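Local structure of guanine nucleotide exchange factor p115rhogef (Homo sapiens, 1IAP) at residues A67-P72 and A175-A180. The protein is a guanine nucleotide exchange factor for Rho GTPases whose RGS-like domain probably binds activated G protein alpha subunits. Numbering follows the deposited sequence.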
loop_
_atom_site.group_PDB
_atom_site.type_symbol
_atom_site.label_atom_id
_atom_site.label_comp_id
_atom_site.label_asym_id
_atom_site.label_seq_id
_atom_site.Cartn_x
_atom_site.Cartn_y
_atom_site.Cartn_z
ATOM N N ALA A 67 -0.025 -17.270 -1.009
ATOM C CA ALA A 67 -0.542 -15.900 -0.945
ATOM C C ALA A 67 -0.850 -15.314 -2.315
ATOM O O ALA A 67 0.002 -15.294 -3.201
ATOM C CB ALA A 67 0.423 -15.003 -0.196
ATOM N N VAL A 68 -2.076 -14.827 -2.474
ATOM C CA VAL A 68 -2.520 -14.244 -3.735
ATOM C C VAL A 68 -1.687 -13.024 -4.105
ATOM O O VAL A 68 -1.455 -12.755 -5.283
ATOM C CB VAL A 68 -3.995 -13.802 -3.667
ATOM C CG1 VAL A 68 -4.591 -13.776 -5.063
ATOM C CG2 VAL A 68 -4.784 -14.714 -2.743
ATOM N N LEU A 69 -1.230 -12.298 -3.090
ATOM C CA LEU A 69 -0.434 -11.095 -3.296
ATOM C C LEU A 69 1.033 -11.334 -2.955
ATOM O O LEU A 69 1.748 -10.401 -2.591
ATOM C CB LEU A 69 -0.981 -9.947 -2.440
ATOM C CG LEU A 69 -2.428 -9.487 -2.636
ATOM C CD1 LEU A 69 -2.724 -8.385 -1.638
ATOM C CD2 LEU A 69 -2.665 -8.994 -4.058
ATOM N N ARG A 70 1.486 -12.574 -3.119
ATOM C CA ARG A 70 2.865 -12.922 -2.806
ATOM C C ARG A 70 3.863 -12.052 -3.550
ATOM O O ARG A 70 3.758 -11.864 -4.765
ATOM C CB ARG A 70 3.148 -14.393 -3.114
ATOM C CG ARG A 70 4.483 -14.879 -2.553
ATOM C CD ARG A 70 4.649 -16.384 -2.728
ATOM N NE ARG A 70 5.595 -16.930 -1.758
ATOM C CZ ARG A 70 6.817 -17.362 -2.052
ATOM N NH1 ARG A 70 7.262 -17.321 -3.302
ATOM N NH2 ARG A 70 7.604 -17.816 -1.086
ATOM N N VAL A 71 4.790 -11.478 -2.792
ATOM C CA VAL A 71 5.838 -10.636 -3.350
ATOM C C VAL A 71 7.117 -11.473 -3.387
ATOM O O VAL A 71 7.222 -12.475 -2.678
ATOM C CB VAL A 71 6.087 -9.376 -2.474
ATOM C CG1 VAL A 71 4.816 -8.542 -2.358
ATOM C CG2 VAL A 71 6.589 -9.771 -1.090
ATOM N N PRO A 72 8.070 -11.122 -4.267
ATOM C CA PRO A 72 9.322 -11.887 -4.332
ATOM C C PRO A 72 10.072 -11.730 -3.001
ATOM O O PRO A 72 10.512 -10.636 -2.638
ATOM C CB PRO A 72 10.061 -11.244 -5.512
ATOM C CG PRO A 72 9.485 -9.852 -5.587
ATOM C CD PRO A 72 8.023 -10.093 -5.321
ATOM N N ALA A 175 -10.300 -9.138 -4.670
ATOM C CA ALA A 175 -10.799 -9.001 -3.301
ATOM C C ALA A 175 -9.639 -8.736 -2.344
ATOM O O ALA A 175 -9.743 -7.897 -1.449
ATOM C CB ALA A 175 -11.551 -10.250 -2.884
ATOM N N ALA A 176 -8.522 -9.426 -2.568
ATOM C CA ALA A 176 -7.326 -9.262 -1.741
ATOM C C ALA A 176 -6.775 -7.843 -1.858
ATOM O O ALA A 176 -6.321 -7.259 -0.875
ATOM C CB ALA A 176 -6.261 -10.274 -2.151
ATOM N N VAL A 177 -6.824 -7.294 -3.066
ATOM C CA VAL A 177 -6.346 -5.934 -3.322
ATOM C C VAL A 177 -7.246 -4.913 -2.630
ATOM O O VAL A 177 -6.763 -4.005 -1.964
ATOM C CB VAL A 177 -6.291 -5.641 -4.838
ATOM C CG1 VAL A 177 -6.051 -4.163 -5.100
ATOM C CG2 VAL A 177 -5.191 -6.472 -5.479
ATOM N N VAL A 178 -8.557 -5.068 -2.781
ATOM C CA VAL A 178 -9.492 -4.146 -2.144
ATOM C C VAL A 178 -9.345 -4.180 -0.617
ATOM O O VAL A 178 -9.284 -3.129 0.026
ATOM C CB VAL A 178 -10.946 -4.435 -2.574
ATOM C CG1 VAL A 178 -11.931 -3.670 -1.690
ATOM C CG2 VAL A 178 -11.132 -4.027 -4.024
ATOM N N ASN A 179 -9.244 -5.382 -0.051
ATOM C CA ASN A 179 -9.071 -5.541 1.397
ATOM C C ASN A 179 -7.779 -4.871 1.847
ATOM O O ASN A 179 -7.744 -4.145 2.845
ATOM C CB ASN A 179 -9.006 -7.027 1.773
ATOM C CG ASN A 179 -10.333 -7.731 1.606
ATOM O OD1 ASN A 179 -11.373 -7.090 1.508
ATOM N ND2 ASN A 179 -10.304 -9.059 1.580
ATOM N N ALA A 180 -6.709 -5.127 1.104
ATOM C CA ALA A 180 -5.401 -4.569 1.415
ATOM C C ALA A 180 -5.410 -3.047 1.400
ATOM O O ALA A 180 -4.869 -2.406 2.308
ATOM C CB ALA A 180 -4.356 -5.104 0.439
#
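L69, at the tip of a type I beta turn, packs its isobutyl group against A176 of helix 171-187 in the all-helical RGS-like domain. The turn runs from A67 to R70 in the loop between helices 48-63 and 75-81, and is closed by the backbone bond from R70 N to A67 O, 3.1 Å long.

The contact itself is apolar, with no hydrogen bond between the two segments. L69 carries most of it: CG, anti to its own carbonyl carbon (chi1 -59°), approaches A176 CB at 3.9 Å, and the two methyls beyond it part to different residues of the helix. CD1 also touches the next turn, 4.2 Å from A180 CB. On the other branch the side chains of L69 and V177 cross at about a right angle, with CD2 of L69 3.8 Å from CG2 of V177. V68, the residue before, adds a looser touch, its CB 4.5 Å from A176 CB, and also meets E172 and K173 nearer the start of the same helix.

Outside the two segments L69 also touches L35 of helix 32-43 and F62 of helix 48-63, and its side chain thus joins the loop to three helices. An alanine here would probably open a gap between the loop and A176, V177 and A180 and weaken the hold of the loop on helix 171-187.

CD1 of L69 also lies 3.8 Å from A176 O, a carbonyl already bonded to A180 N within the helix.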